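Local coordinates for cytochrome c (Pseudomonas aeruginosa, PDB 6RTE), which acts as the dihydro-heme d1 dehydrogenase NirN, oxidising a dihydro precursor to heme d1 during heme d1 biosynthesis, and carries a bound heme c, at residues P241-L246 with V255-A260; A267-A272 with L286-E291; H290-L295 with L308-Y313; D312-F317 with R324-S329. All blocks are in the same frame, centred on the assembly; numbering follows the deposited sequence. Where two conformers were deposited one is given.

The four contacts follow one another along the chain through neighbouring blades of the eight-bladed propeller. Contact 1 pairs the third and fourth strands of one blade. Contact 2, its centre about 12 Å from that of contact 1, lies where the next blade begins, and the backbone of Ala-260 bonds to that of Ser-268 between the two. Contact 3 pairs the last two strands of this next blade; it shares His-290 and Glu-291 with contact 2, centres about 8 Å apart. Contact 4 opens the blade after it, about 9 Å from contact 3 and about 21 Å from contact 1, centre to centre. The modelled heme c is bound by residues earlier in the chain than all four contacts.

Contact 1. Residues P241-L246 with V255-A260; sequences PGNLVL and VQVIPA
Leu-246 and Val-255 meet at one end of this antiparallel pair, their side chains crossing at a slant: CD2 of Leu-246 comes to 3.7 Å from CG1 of Val-255. With CG of Leu-246 anti to the backbone N (chi1 179°), the leucine fork is brought beside the valine. The backbone explains why Val-255 stands so close. Leu-246 O accepts both Val-255 N, at 2.8 Å, and Gln-256 N, at 3.3 Å, so that two residues face one: a classic beta bulge. Beyond it the register is regular. Leu-244 and Ile-258 form a hydrogen-bonded pair, joined from Ile-258 N to Leu-244 O (2.7 Å) and from Leu-244 N back to Ile-258 O, and they send their side chains to the same face of the sheet, with CB of Leu-244 4.2 Å from CB of Ile-258. Val-245 and Val-257 occupy the other face. There ND2 of Asn-243 lies 3.6 Å from CG1 of Val-257, while the amide oxygen OD1 is held by Asn-238 of the adjoining strand. The far end closes differently: Gly-242, centre of an inverse gamma turn, offers its carbonyl to Ala-260 N at 2.9 Å, and a water donates to both Gly-242 O and Ala-260 O. The hairpin is the outer half of a four-stranded propeller blade. Strand 233-238 flanks 243-248 within that sheet, whereas Leu-244 and Ile-258 pack against the next blade, Leu-244 on Val-270 and Val-273 of strand 270-276 and both on Trp-293 of strand 291-296.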
# COMPACT_ATOMS: atom_id res chain seq x y z
N PRO A 241 -12.38 3.52 -12.19
CA PRO A 241 -13.36 2.50 -12.58
C PRO A 241 -13.01 1.14 -11.97
O PRO A 241 -11.90 0.97 -11.46
CB PRO A 241 -13.25 2.46 -14.11
CG PRO A 241 -12.65 3.79 -14.50
CD PRO A 241 -11.73 4.14 -13.37
N GLY A 242 -13.93 0.18 -12.05
CA GLY A 242 -13.63 -1.18 -11.63
C GLY A 242 -12.84 -1.91 -12.69
O GLY A 242 -13.42 -2.57 -13.57
N ASN A 243 -11.52 -1.79 -12.66
CA ASN A 243 -10.73 -2.36 -13.74
C ASN A 243 -9.29 -2.59 -13.29
O ASN A 243 -8.90 -2.22 -12.17
CB ASN A 243 -10.78 -1.47 -14.99
CG ASN A 243 -10.12 -0.10 -14.80
OD1 ASN A 243 -9.32 0.12 -13.88
ND2 ASN A 243 -10.46 0.85 -15.68
N LEU A 244 -8.55 -3.28 -14.14
CA LEU A 244 -7.10 -3.35 -14.09
C LEU A 244 -6.55 -2.53 -15.24
O LEU A 244 -7.11 -2.54 -16.35
CB LEU A 244 -6.60 -4.79 -14.22
CG LEU A 244 -7.06 -5.78 -13.14
CD1 LEU A 244 -6.94 -7.21 -13.67
CD2 LEU A 244 -6.24 -5.61 -11.87
N VAL A 245 -5.45 -1.82 -15.00
CA VAL A 245 -4.79 -1.06 -16.06
C VAL A 245 -3.37 -1.60 -16.18
O VAL A 245 -2.61 -1.60 -15.21
CB VAL A 245 -4.82 0.45 -15.79
CG1 VAL A 245 -3.97 1.20 -16.77
CG2 VAL A 245 -6.28 0.96 -15.85
N LEU A 246 -3.03 -2.07 -17.38
CA LEU A 246 -1.73 -2.65 -17.69
C LEU A 246 -0.88 -1.59 -18.39
O LEU A 246 -1.29 -1.04 -19.42
CB LEU A 246 -1.89 -3.87 -18.59
CG LEU A 246 -0.61 -4.59 -19.02
CD1 LEU A 246 0.12 -5.14 -17.80
CD2 LEU A 246 -0.92 -5.69 -20.01
N VAL A 255 -0.87 -0.10 -22.07
CA VAL A 255 -0.97 -1.30 -22.86
C VAL A 255 -2.43 -1.73 -23.05
O VAL A 255 -2.88 -1.96 -24.17
CB VAL A 255 -0.13 -2.43 -22.23
CG1 VAL A 255 -0.19 -3.69 -23.08
CG2 VAL A 255 1.33 -1.96 -22.07
N GLN A 256 -3.19 -1.86 -21.97
CA GLN A 256 -4.58 -2.31 -22.11
C GLN A 256 -5.35 -2.08 -20.82
O GLN A 256 -4.82 -2.29 -19.72
CB GLN A 256 -4.62 -3.79 -22.51
CG GLN A 256 -5.90 -4.22 -23.22
CD GLN A 256 -5.81 -5.62 -23.81
OE1 GLN A 256 -4.80 -5.98 -24.44
NE2 GLN A 256 -6.86 -6.42 -23.63
N VAL A 257 -6.60 -1.65 -20.97
CA VAL A 257 -7.55 -1.51 -19.87
C VAL A 257 -8.35 -2.80 -19.79
O VAL A 257 -8.99 -3.21 -20.78
CB VAL A 257 -8.49 -0.31 -20.08
CG1 VAL A 257 -9.54 -0.23 -18.97
CG2 VAL A 257 -7.69 0.99 -20.17
N ILE A 258 -8.31 -3.47 -18.64
CA ILE A 258 -9.03 -4.73 -18.46
C ILE A 258 -10.18 -4.53 -17.48
O ILE A 258 -9.95 -4.43 -16.27
CB ILE A 258 -8.09 -5.85 -17.97
CG1 ILE A 258 -6.87 -5.99 -18.90
CG2 ILE A 258 -8.85 -7.16 -17.90
CD1 ILE A 258 -5.76 -6.88 -18.33
N PRO A 259 -11.43 -4.46 -17.95
CA PRO A 259 -12.56 -4.30 -17.01
C PRO A 259 -12.64 -5.48 -16.05
O PRO A 259 -12.45 -6.64 -16.44
CB PRO A 259 -13.79 -4.23 -17.93
CG PRO A 259 -13.25 -3.87 -19.30
CD PRO A 259 -11.87 -4.50 -19.36
N ALA A 260 -12.89 -5.19 -14.79
CA ALA A 260 -13.00 -6.24 -13.78
C ALA A 260 -14.47 -6.67 -13.72
O ALA A 260 -15.34 -5.93 -13.25
CB ALA A 260 -12.49 -5.76 -12.42
O HOH W 1 -16.00 -3.35 -13.72

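Contact 2. Residues A267-A272 with L286-E291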
# COMPACT_ATOMS: atom_id res chain seq x y z
N ALA A 267 -19.95 -6.40 -12.72
CA ALA A 267 -18.81 -5.52 -12.48
C ALA A 267 -18.29 -5.65 -11.06
O ALA A 267 -19.03 -5.94 -10.12
CB ALA A 267 -19.21 -4.06 -12.73
N SER A 268 -16.98 -5.42 -10.90
CA SER A 268 -16.37 -5.48 -9.58
C SER A 268 -15.27 -4.44 -9.45
O SER A 268 -14.60 -4.08 -10.43
CB SER A 268 -15.78 -6.87 -9.31
OG SER A 268 -15.14 -6.92 -8.05
N ARG A 269 -15.07 -3.99 -8.22
CA ARG A 269 -13.85 -3.29 -7.85
C ARG A 269 -12.71 -4.29 -7.71
O ARG A 269 -12.93 -5.46 -7.38
CB ARG A 269 -14.04 -2.54 -6.53
CG ARG A 269 -15.11 -1.47 -6.56
CD ARG A 269 -15.44 -0.96 -5.16
NE ARG A 269 -16.15 -1.98 -4.37
CZ ARG A 269 -16.51 -1.82 -3.11
NH1 ARG A 269 -16.27 -0.68 -2.47
NH2 ARG A 269 -17.14 -2.81 -2.48
N VAL A 270 -11.49 -3.84 -7.98
CA VAL A 270 -10.30 -4.63 -7.71
C VAL A 270 -9.84 -4.29 -6.30
O VAL A 270 -9.60 -3.13 -5.99
CB VAL A 270 -9.18 -4.36 -8.73
CG1 VAL A 270 -7.92 -5.10 -8.32
CG2 VAL A 270 -9.62 -4.80 -10.13
N SER A 271 -9.69 -5.31 -5.45
CA SER A 271 -9.23 -5.06 -4.10
C SER A 271 -7.71 -4.86 -4.05
O SER A 271 -7.23 -3.93 -3.40
CB SER A 271 -9.64 -6.20 -3.18
OG SER A 271 -9.21 -5.90 -1.87
N ALA A 272 -6.96 -5.73 -4.72
CA ALA A 272 -5.50 -5.62 -4.71
C ALA A 272 -4.92 -6.49 -5.82
O ALA A 272 -5.50 -7.52 -6.19
CB ALA A 272 -4.92 -6.05 -3.35
N LEU A 286 -10.60 -9.65 -6.21
CA LEU A 286 -11.77 -8.89 -6.65
C LEU A 286 -12.74 -8.68 -5.49
O LEU A 286 -13.12 -9.63 -4.79
CB LEU A 286 -12.49 -9.62 -7.79
CG LEU A 286 -11.65 -9.70 -9.06
CD1 LEU A 286 -12.35 -10.55 -10.11
CD2 LEU A 286 -11.33 -8.30 -9.63
N LYS A 287 -13.19 -7.43 -5.33
CA LYS A 287 -13.96 -7.04 -4.16
C LYS A 287 -15.38 -7.59 -4.19
O LYS A 287 -15.91 -7.99 -3.14
CB LYS A 287 -13.99 -5.50 -4.10
CG LYS A 287 -14.40 -4.90 -2.80
CD LYS A 287 -13.38 -5.18 -1.73
CE LYS A 287 -13.87 -4.63 -0.41
NZ LYS A 287 -13.27 -5.38 0.72
N ASP A 288 -16.02 -7.64 -5.36
CA ASP A 288 -17.48 -7.73 -5.42
C ASP A 288 -18.01 -8.93 -6.18
O ASP A 288 -19.23 -9.04 -6.37
CB ASP A 288 -18.03 -6.45 -6.06
CG ASP A 288 -17.58 -5.23 -5.34
OD1 ASP A 288 -17.87 -5.12 -4.13
OD2 ASP A 288 -16.90 -4.40 -5.97
N VAL A 289 -17.15 -9.86 -6.59
CA VAL A 289 -17.60 -11.07 -7.27
C VAL A 289 -16.89 -12.27 -6.65
O VAL A 289 -15.87 -12.14 -5.96
CB VAL A 289 -17.32 -11.01 -8.79
CG1 VAL A 289 -18.23 -9.96 -9.44
CG2 VAL A 289 -15.86 -10.70 -9.06
N HIS A 290 -17.45 -13.45 -6.91
CA HIS A 290 -16.89 -14.69 -6.39
C HIS A 290 -15.84 -15.28 -7.31
O HIS A 290 -15.90 -16.47 -7.65
CB HIS A 290 -18.02 -15.69 -6.15
CG HIS A 290 -19.02 -15.23 -5.16
ND1 HIS A 290 -19.03 -15.69 -3.86
CD2 HIS A 290 -20.03 -14.34 -5.25
CE1 HIS A 290 -20.02 -15.11 -3.20
NE2 HIS A 290 -20.64 -14.29 -4.03
N GLU A 291 -14.87 -14.46 -7.71
CA GLU A 291 -13.77 -14.88 -8.56
C GLU A 291 -12.48 -14.28 -8.05
O GLU A 291 -12.46 -13.18 -7.49
CB GLU A 291 -13.95 -14.43 -10.02
CG GLU A 291 -14.77 -15.36 -10.87
CD GLU A 291 -14.95 -14.84 -12.28
OE1 GLU A 291 -14.15 -13.98 -12.75
OE2 GLU A 291 -15.91 -15.31 -12.93
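Arg-269 turns back at its CG-CD bond (chi3 -70°), and Asp-288 sets CG beside its own backbone N (chi1 -55°); these two rotations bring guanidinium and carboxylate side by side. Their planes differ by only 7°. Arg-269 grips side-on, NE to OD2 of Asp-288 at 3.0 Å and NH2 to OD1 of Asp-288 at 2.9 Å, each oxygen using its syn lone pair. OD2 also receives the backbone N of Arg-269 on its anti side, so three N-H groups of one residue fix the carboxylate. CG of Lys-287 covers one face of the guanidinium, and Tyr-239 adds a cation-pi contact. Ser-268 links the two backbones beside this bridge: its OG accepts Asp-288 N at 2.9 Å and donates to Arg-269 O at 2.7 Å. Lys-287 N reaches Arg-269 O from the opposite face of that carbonyl, at 2.9 Å. Deeper in, CG2 of Val-270 packs on CD2 of Leu-286, the two residues forming a non-hydrogen-bonded antiparallel pair. A classic beta bulge follows, Ser-271 and Ala-272 both facing Ala-285. The salt bridge ties the entry to the first strand of the blade to the loop leaving its second, within the up-and-down antiparallel sheet of a beta-propeller.

Contact 3. Residues H290-L295 with L308-Y313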
# COMPACT_ATOMS: atom_id res chain seq x y z
N HIS A 290 -17.45 -13.45 -6.91
CA HIS A 290 -16.89 -14.69 -6.39
C HIS A 290 -15.84 -15.28 -7.31
O HIS A 290 -15.90 -16.47 -7.65
CB HIS A 290 -18.02 -15.69 -6.15
CG HIS A 290 -19.02 -15.23 -5.16
ND1 HIS A 290 -19.03 -15.69 -3.86
CD2 HIS A 290 -20.03 -14.34 -5.25
CE1 HIS A 290 -20.02 -15.11 -3.20
NE2 HIS A 290 -20.64 -14.29 -4.03
N GLU A 291 -14.87 -14.46 -7.71
CA GLU A 291 -13.77 -14.88 -8.56
C GLU A 291 -12.48 -14.28 -8.05
O GLU A 291 -12.46 -13.18 -7.49
CB GLU A 291 -13.95 -14.43 -10.02
CG GLU A 291 -14.77 -15.36 -10.87
CD GLU A 291 -14.95 -14.84 -12.28
OE1 GLU A 291 -14.15 -13.98 -12.75
OE2 GLU A 291 -15.91 -15.31 -12.93
N LEU A 292 -11.39 -15.00 -8.26
CA LEU A 292 -10.06 -14.41 -8.21
C LEU A 292 -9.37 -14.76 -9.52
O LEU A 292 -9.71 -15.76 -10.17
CB LEU A 292 -9.25 -14.86 -7.01
CG LEU A 292 -8.74 -16.29 -6.91
CD1 LEU A 292 -7.37 -16.40 -7.54
CD2 LEU A 292 -8.69 -16.73 -5.46
N TRP A 293 -8.43 -13.91 -9.91
CA TRP A 293 -7.81 -13.98 -11.23
C TRP A 293 -6.32 -14.24 -11.09
O TRP A 293 -5.67 -13.71 -10.17
CB TRP A 293 -8.03 -12.69 -12.01
CG TRP A 293 -9.42 -12.43 -12.52
CD1 TRP A 293 -10.54 -13.20 -12.34
CD2 TRP A 293 -9.82 -11.31 -13.32
NE1 TRP A 293 -11.61 -12.62 -12.97
CE2 TRP A 293 -11.20 -11.46 -13.58
CE3 TRP A 293 -9.15 -10.20 -13.84
CZ2 TRP A 293 -11.92 -10.55 -14.35
CZ3 TRP A 293 -9.87 -9.28 -14.60
CH2 TRP A 293 -11.23 -9.46 -14.85
N GLU A 294 -5.78 -15.05 -11.99
CA GLU A 294 -4.35 -15.09 -12.26
C GLU A 294 -4.15 -14.65 -13.71
O GLU A 294 -4.87 -15.12 -14.60
CB GLU A 294 -3.76 -16.49 -12.03
CG GLU A 294 -2.25 -16.55 -12.17
CD GLU A 294 -1.67 -17.92 -11.82
OE1 GLU A 294 -2.45 -18.90 -11.75
OE2 GLU A 294 -0.45 -18.00 -11.62
N LEU A 295 -3.20 -13.75 -13.93
CA LEU A 295 -2.88 -13.25 -15.26
C LEU A 295 -1.42 -13.60 -15.58
O LEU A 295 -0.51 -12.85 -15.18
CB LEU A 295 -3.10 -11.75 -15.35
CG LEU A 295 -4.56 -11.28 -15.29
CD1 LEU A 295 -5.02 -11.09 -13.83
CD2 LEU A 295 -4.74 -9.99 -16.05
N LEU A 308 -10.70 -18.17 -11.32
CA LEU A 308 -10.85 -19.20 -10.30
C LEU A 308 -12.05 -18.86 -9.42
O LEU A 308 -12.06 -17.82 -8.75
CB LEU A 308 -9.60 -19.33 -9.45
CG LEU A 308 -8.34 -19.93 -10.10
CD1 LEU A 308 -7.74 -19.01 -11.17
CD2 LEU A 308 -7.31 -20.22 -9.03
N ALA A 309 -13.06 -19.73 -9.42
CA ALA A 309 -14.23 -19.51 -8.59
C ALA A 309 -13.85 -19.64 -7.12
O ALA A 309 -13.04 -20.49 -6.74
CB ALA A 309 -15.32 -20.51 -8.94
N VAL A 310 -14.41 -18.76 -6.29
CA VAL A 310 -14.27 -18.86 -4.84
C VAL A 310 -15.66 -18.92 -4.22
O VAL A 310 -16.62 -18.35 -4.75
CB VAL A 310 -13.46 -17.71 -4.23
CG1 VAL A 310 -12.02 -17.77 -4.70
CG2 VAL A 310 -14.08 -16.36 -4.58
N ALA A 311 -15.77 -19.63 -3.10
CA ALA A 311 -17.07 -19.81 -2.46
C ALA A 311 -17.55 -18.52 -1.82
O ALA A 311 -18.75 -18.21 -1.84
CB ALA A 311 -16.99 -20.93 -1.42
N ASP A 312 -16.64 -17.73 -1.24
CA ASP A 312 -16.98 -16.46 -0.64
C ASP A 312 -16.04 -15.39 -1.17
O ASP A 312 -14.95 -15.69 -1.67
CB ASP A 312 -16.91 -16.52 0.89
CG ASP A 312 -17.68 -15.40 1.55
OD1 ASP A 312 -18.90 -15.29 1.31
OD2 ASP A 312 -17.06 -14.63 2.31
N TYR A 313 -16.47 -14.13 -1.05
CA TYR A 313 -15.59 -13.02 -1.40
C TYR A 313 -14.27 -13.16 -0.66
O TYR A 313 -14.24 -13.45 0.54
CB TYR A 313 -16.23 -11.67 -1.06
CG TYR A 313 -17.56 -11.45 -1.75
CD1 TYR A 313 -17.62 -11.20 -3.11
CD2 TYR A 313 -18.75 -11.49 -1.03
CE1 TYR A 313 -18.83 -11.00 -3.74
CE2 TYR A 313 -19.96 -11.29 -1.66
CZ TYR A 313 -20.00 -11.04 -3.01
OH TYR A 313 -21.20 -10.84 -3.64
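Leu-308 N donates to Leu-292 O at 2.8 Å, the shortest polar bond between the segments, and Leu-292 N returns the bond to Leu-308 O. This hydrogen-bonded antiparallel pair puts both leucines on one face of the sheet, where CG of Leu-292 lies 4.1 Å from CB of Leu-308. The first torsion of Leu-292 (chi1 70°) wedges CG between the backbone N and the carbonyl carbon. CD2 of Leu-292 then meets CG1 of Val-310 at 3.6 Å, the two side chains crossing at about a right angle. Both residues also rest on Ile-339 of strand 336-340. Strands 291-296 and 306-309 are the third and fourth of their propeller blade, linked as a beta hairpin, and the contact reaches from their pairing to the segment that leads into the next blade. Where the pairing gives out, Val-310 N still bonds to His-290 O at 3.1 Å, yet it arrives from above the carbonyl plane, 55° out of it. The His-290 side chain reaches along the segment that leaves the strand. Its ND1 makes a weak bond to Ala-311 O at the ring edge. CE1 of Tyr-313 lies over one face of the imidazole, the two rings meeting obliquely with planes 35° apart, and CZ of Tyr-313 is 3.5 Å from NE2 of His-290. On the face opposite the leucines the carboxylate of Glu-291 is held by several partners: Trp-293 NE1 donates to Glu-291 OE1 at 2.9 Å in the indole plane, Arg-307 forms a salt bridge to the same oxygen, and Ala-263 N binds OE2.

Contact 4. Residues D312-F317 with R324-S329; sequences DYLDDF and RYLLGS
Leu-326 lays its CD1 methyl over one face of the Phe-317 ring, a CH-pi contact 3.8 Å from the centroid and 21° off the normal. The methyl is shifted toward the rim and is nearest CD2 of Phe-317, at 3.5 Å. The ring of Tyr-274 also meets that of Phe-317, their planes at about 25°, and its hydroxyl oxygen accepts Phe-317 N. The other branch of Leu-326, CD2, approaches CD2 of Leu-314 at 3.7 Å, the two side chains running alongside in opposite senses. Across the pairing, Asp-315 O is held twice by Ser-329: by its N at 3.2 Å and by its OG at 3.1 Å, the hydroxyl coming from 54° above the carbonyl plane. The return bond, Asp-315 N to Ser-329 O, is weak. The chain bends sharply at Asp-316, whose carbonyl oxygen is buried without a partner in the model, while OD2 bonds to His-357. Around this bend both short strands, 314-315 and 317-319, pair with strand 325-330 as the next blade begins. Strand 336-340 flanks 325-330 within the sheet, and Phe-317 and Leu-326 pack on strand 281-286 of the preceding blade, whose strand 270-276 supplies Ser-271 OG as a hydrogen-bond partner of Asp-315 OD2.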
# COMPACT_ATOMS: atom_id res chain seq x y z
N ASP A 312 -16.64 -17.73 -1.24
CA ASP A 312 -16.98 -16.46 -0.64
C ASP A 312 -16.04 -15.39 -1.17
O ASP A 312 -14.95 -15.69 -1.67
CB ASP A 312 -16.91 -16.52 0.89
CG ASP A 312 -17.68 -15.40 1.55
OD1 ASP A 312 -18.90 -15.29 1.31
OD2 ASP A 312 -17.06 -14.63 2.31
N TYR A 313 -16.47 -14.13 -1.05
CA TYR A 313 -15.59 -13.02 -1.40
C TYR A 313 -14.27 -13.16 -0.66
O TYR A 313 -14.24 -13.45 0.54
CB TYR A 313 -16.23 -11.67 -1.06
CG TYR A 313 -17.56 -11.45 -1.75
CD1 TYR A 313 -17.62 -11.20 -3.11
CD2 TYR A 313 -18.75 -11.49 -1.03
CE1 TYR A 313 -18.83 -11.00 -3.74
CE2 TYR A 313 -19.96 -11.29 -1.66
CZ TYR A 313 -20.00 -11.04 -3.01
OH TYR A 313 -21.20 -10.84 -3.64
N LEU A 314 -13.18 -12.97 -1.39
CA LEU A 314 -11.85 -13.26 -0.88
C LEU A 314 -10.93 -12.14 -1.30
O LEU A 314 -10.80 -11.86 -2.50
CB LEU A 314 -11.37 -14.62 -1.41
CG LEU A 314 -10.27 -15.35 -0.65
CD1 LEU A 314 -10.29 -16.84 -0.91
CD2 LEU A 314 -8.95 -14.80 -1.08
N ASP A 315 -10.32 -11.46 -0.33
CA ASP A 315 -9.28 -10.48 -0.62
C ASP A 315 -8.23 -10.55 0.49
O ASP A 315 -8.21 -11.48 1.31
CB ASP A 315 -9.88 -9.07 -0.78
CG ASP A 315 -10.44 -8.52 0.51
OD1 ASP A 315 -10.94 -9.32 1.32
OD2 ASP A 315 -10.38 -7.29 0.70
N ASP A 316 -7.33 -9.58 0.51
CA ASP A 316 -6.19 -9.55 1.43
C ASP A 316 -5.43 -10.88 1.37
O ASP A 316 -5.33 -11.62 2.36
CB ASP A 316 -6.66 -9.24 2.85
CG ASP A 316 -5.57 -8.57 3.69
OD1 ASP A 316 -4.61 -8.02 3.09
OD2 ASP A 316 -5.66 -8.60 4.93
N PHE A 317 -4.89 -11.18 0.19
CA PHE A 317 -4.16 -12.41 -0.03
C PHE A 317 -2.82 -12.39 0.70
O PHE A 317 -2.14 -11.36 0.76
CB PHE A 317 -3.87 -12.63 -1.53
CG PHE A 317 -5.08 -12.69 -2.42
CD1 PHE A 317 -6.36 -12.80 -1.92
CD2 PHE A 317 -4.91 -12.66 -3.79
CE1 PHE A 317 -7.45 -12.86 -2.79
CE2 PHE A 317 -5.99 -12.73 -4.65
CZ PHE A 317 -7.26 -12.84 -4.15
N ARG A 324 2.47 -21.80 -4.07
CA ARG A 324 1.47 -22.79 -4.46
C ARG A 324 0.13 -22.53 -3.78
O ARG A 324 -0.92 -22.86 -4.34
CB ARG A 324 1.95 -24.21 -4.13
CG ARG A 324 2.73 -24.86 -5.27
CD ARG A 324 2.99 -26.35 -5.02
NE ARG A 324 1.75 -27.13 -4.97
CZ ARG A 324 1.28 -27.75 -3.88
NH1 ARG A 324 1.93 -27.70 -2.73
NH2 ARG A 324 0.15 -28.44 -3.96
N TYR A 325 0.14 -21.94 -2.59
CA TYR A 325 -1.08 -21.71 -1.85
C TYR A 325 -1.29 -20.22 -1.62
O TYR A 325 -0.34 -19.45 -1.46
CB TYR A 325 -1.07 -22.44 -0.50
CG TYR A 325 -0.97 -23.93 -0.67
CD1 TYR A 325 -2.09 -24.68 -0.99
CD2 TYR A 325 0.25 -24.58 -0.54
CE1 TYR A 325 -2.00 -26.04 -1.17
CE2 TYR A 325 0.35 -25.94 -0.71
CZ TYR A 325 -0.77 -26.67 -1.03
OH TYR A 325 -0.67 -28.03 -1.20
N LEU A 326 -2.56 -19.85 -1.61
CA LEU A 326 -3.00 -18.49 -1.36
C LEU A 326 -3.85 -18.50 -0.10
O LEU A 326 -4.77 -19.31 0.02
CB LEU A 326 -3.78 -17.97 -2.57
CG LEU A 326 -4.52 -16.64 -2.54
CD1 LEU A 326 -4.71 -16.18 -3.98
CD2 LEU A 326 -5.86 -16.78 -1.84
N LEU A 327 -3.50 -17.64 0.85
CA LEU A 327 -4.25 -17.51 2.09
C LEU A 327 -5.03 -16.20 2.04
O LEU A 327 -4.43 -15.12 1.95
CB LEU A 327 -3.33 -17.54 3.31
CG LEU A 327 -2.58 -18.86 3.55
CD1 LEU A 327 -1.38 -18.98 2.61
CD2 LEU A 327 -2.14 -18.96 5.00
N GLY A 328 -6.36 -16.31 2.09
CA GLY A 328 -7.20 -15.14 2.01
C GLY A 328 -8.18 -15.09 3.16
O GLY A 328 -8.46 -16.08 3.83
N SER A 329 -8.70 -13.89 3.39
CA SER A 329 -9.75 -13.66 4.36
C SER A 329 -11.08 -13.61 3.62
O SER A 329 -11.22 -12.87 2.64
CB SER A 329 -9.52 -12.36 5.14
OG SER A 329 -9.29 -11.27 4.26